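Putative HTH-type transcriptional regulator ybaQ (Escherichia coli, PDB 2EBY) probably binds DNA through a helix-turn-helix domain of the Cro/C1 type and regulates transcription. Local coordinates at residues A[9-14]-A[72-77]. Sequence-based numbering, arbitrary orientation.
Sequences TTPGDI and NLQAAV
T10, which faces V77 of helix 67-83, accepts the D13 N-H on its OG1 over 3.0 Å at 154°, the N-cap bond at the start of helix 11-20. A chi1 of 70° turns OG1 in over the first turn, as a threonine hydroxyl can, while the rest of the residue meets V77. V77 branches close to its backbone, so its CG2 lies 3.8 Å from T10 CA, with a looser touch on the T10 methyl, CG2. An alanine here would probably leave the D13 amide without its side-chain cap and open a small gap beside V77.

P11 suits the first helical turn, where its missing N-H costs no helix bond. Its ring and the L73 side chain run alongside in opposite senses, P11 CG lying 3.7 Å from L73 CB. The bend of Q74 at chi2 (62°) turns its amide back, bringing OE1 to 3.9 Å from P11 CG; both amide ends are bonded, OE1 to L51 N and NE2 to D78 OD1. One turn after P11, I14 meets the forked end of L73, whose CD1 lies 3.6 Å from I14 CG1.

Between these segments the helices thus join by apolar packing that rests on side-chain shape, while polar bonds serve the T10 cap and Q74.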
ATOM      1  N   THR A   9       7.169  11.380   9.111  1.00 49.98           N
ATOM      2  CA  THR A   9       6.721  12.507   8.324  1.00 49.07           C
ATOM      3  C   THR A   9       5.890  11.964   7.165  1.00 47.29           C
ATOM      4  O   THR A   9       6.320  11.067   6.432  1.00 46.31           O
ATOM      5  CB  THR A   9       7.910  13.313   7.774  1.00 49.55           C
ATOM      6  OG1 THR A   9       8.721  12.470   6.947  1.00 52.52           O
ATOM      7  CG2 THR A   9       8.751  13.861   8.922  1.00 49.63           C
ATOM      8  N   THR A  10       4.687  12.500   7.020  1.00 44.32           N
ATOM      9  CA  THR A  10       3.791  12.079   5.961  1.00 40.75           C
ATOM     10  C   THR A  10       4.367  12.550   4.632  1.00 40.25           C
ATOM     11  O   THR A  10       5.242  13.414   4.601  1.00 40.82           O
ATOM     12  CB  THR A  10       2.411  12.716   6.149  1.00 40.19           C
ATOM     13  OG1 THR A  10       2.505  14.120   5.892  1.00 38.78           O
ATOM     14  CG2 THR A  10       1.918  12.512   7.578  1.00 37.25           C
ATOM     15  N   PRO A  11       3.904  11.972   3.514  1.00 38.31           N
ATOM     16  CA  PRO A  11       4.426  12.409   2.218  1.00 37.90           C
ATOM     17  C   PRO A  11       4.024  13.871   2.015  1.00 37.83           C
ATOM     18  O   PRO A  11       4.726  14.635   1.355  1.00 35.00           O
ATOM     19  CB  PRO A  11       3.724  11.481   1.234  1.00 37.54           C
ATOM     20  CG  PRO A  11       3.472  10.259   2.035  1.00 36.92           C
ATOM     21  CD  PRO A  11       3.028  10.801   3.358  1.00 37.12           C
ATOM     22  N   GLY A  12       2.883  14.240   2.600  1.00 38.30           N
ATOM     23  CA  GLY A  12       2.385  15.601   2.506  1.00 39.37           C
ATOM     24  C   GLY A  12       3.342  16.597   3.133  1.00 39.72           C
ATOM     25  O   GLY A  12       3.580  17.667   2.574  1.00 37.93           O
ATOM     26  N   ASP A  13       3.895  16.254   4.292  1.00 41.43           N
ATOM     27  CA  ASP A  13       4.837  17.146   4.962  1.00 44.40           C
ATOM     28  C   ASP A  13       6.113  17.294   4.142  1.00 44.24           C
ATOM     29  O   ASP A  13       6.654  18.392   4.009  1.00 43.57           O
ATOM     30  CB  ASP A  13       5.180  16.628   6.363  1.00 47.29           C
ATOM     31  CG  ASP A  13       4.008  16.724   7.328  1.00 51.26           C
ATOM     32  OD1 ASP A  13       3.110  17.569   7.107  1.00 51.90           O
ATOM     33  OD2 ASP A  13       3.993  15.963   8.319  1.00 53.96           O
ATOM     34  N   ILE A  14       6.595  16.186   3.589  1.00 42.93           N
ATOM     35  CA  ILE A  14       7.801  16.227   2.777  1.00 41.06           C
ATOM     36  C   ILE A  14       7.552  17.138   1.580  1.00 40.03           C
ATOM     37  O   ILE A  14       8.403  17.945   1.208  1.00 36.56           O
ATOM     38  CB  ILE A  14       8.187  14.823   2.261  1.00 41.57           C
ATOM     39  CG1 ILE A  14       8.535  13.906   3.439  1.00 43.71           C
ATOM     40  CG2 ILE A  14       9.356  14.926   1.300  1.00 40.82           C
ATOM     41  CD1 ILE A  14       9.728  14.366   4.265  1.00 43.53           C
ATOM     42  N   ASN A  72       7.475   4.991  -0.215  1.00 24.45           N
ATOM     43  CA  ASN A  72       8.076   4.565   1.046  1.00 26.03           C
ATOM     44  C   ASN A  72       7.594   5.431   2.205  1.00 25.77           C
ATOM     45  O   ASN A  72       7.394   4.935   3.315  1.00 27.57           O
ATOM     46  CB  ASN A  72       9.614   4.582   0.972  1.00 27.08           C
ATOM     47  CG  ASN A  72      10.164   3.540   0.004  1.00 29.84           C
ATOM     48  OD1 ASN A  72       9.540   2.495  -0.219  1.00 30.16           O
ATOM     49  ND2 ASN A  72      11.335   3.814  -0.569  1.00 27.94           N
ATOM     50  N   LEU A  73       7.388   6.718   1.938  1.00 26.41           N
ATOM     51  CA  LEU A  73       6.905   7.650   2.953  1.00 26.66           C
ATOM     52  C   LEU A  73       5.488   7.269   3.379  1.00 27.57           C
ATOM     53  O   LEU A  73       5.169   7.265   4.570  1.00 26.45           O
ATOM     54  CB  LEU A  73       6.913   9.084   2.412  1.00 26.28           C
ATOM     55  CG  LEU A  73       8.298   9.677   2.107  1.00 28.22           C
ATOM     56  CD1 LEU A  73       8.124  10.996   1.379  1.00 27.18           C
ATOM     57  CD2 LEU A  73       9.098   9.877   3.390  1.00 26.23           C
ATOM     58  N   GLN A  74       4.639   6.934   2.411  1.00 26.36           N
ATOM     59  CA  GLN A  74       3.274   6.549   2.745  1.00 26.68           C
ATOM     60  C   GLN A  74       3.294   5.207   3.478  1.00 27.23           C
ATOM     61  O   GLN A  74       2.475   4.963   4.362  1.00 27.18           O
ATOM     62  CB  GLN A  74       2.412   6.431   1.485  1.00 27.84           C
ATOM     63  CG  GLN A  74       0.961   6.033   1.759  1.00 27.68           C
ATOM     64  CD  GLN A  74       0.227   7.063   2.600  1.00 28.06           C
ATOM     65  OE1 GLN A  74       0.195   8.242   2.260  1.00 27.17           O
ATOM     66  NE2 GLN A  74      -0.369   6.619   3.698  1.00 28.22           N
ATOM     67  N   ALA A  75       4.226   4.337   3.104  1.00 27.55           N
ATOM     68  CA  ALA A  75       4.341   3.031   3.744  1.00 28.40           C
ATOM     69  C   ALA A  75       4.624   3.226   5.226  1.00 28.78           C
ATOM     70  O   ALA A  75       4.050   2.549   6.062  1.00 27.86           O
ATOM     71  CB  ALA A  75       5.468   2.217   3.105  1.00 24.93           C
ATOM     72  N   ALA A  76       5.518   4.155   5.544  1.00 31.01           N
ATOM     73  CA  ALA A  76       5.873   4.425   6.934  1.00 31.98           C
ATOM     74  C   ALA A  76       4.657   4.868   7.732  1.00 30.94           C
ATOM     75  O   ALA A  76       4.503   4.496   8.889  1.00 31.27           O
ATOM     76  CB  ALA A  76       6.955   5.488   7.004  1.00 30.11           C
ATOM     77  N   VAL A  77       3.806   5.675   7.108  1.00 32.16           N
ATOM     78  CA  VAL A  77       2.595   6.166   7.751  1.00 32.77           C
ATOM     79  C   VAL A  77       1.627   5.009   7.969  1.00 32.90           C
ATOM     80  O   VAL A  77       1.005   4.900   9.024  1.00 33.67           O
ATOM     81  CB  VAL A  77       1.899   7.249   6.893  1.00 34.34           C
ATOM     82  CG1 VAL A  77       0.511   7.544   7.439  1.00 34.81           C
ATOM     83  CG2 VAL A  77       2.728   8.519   6.888  1.00 34.80           C
TER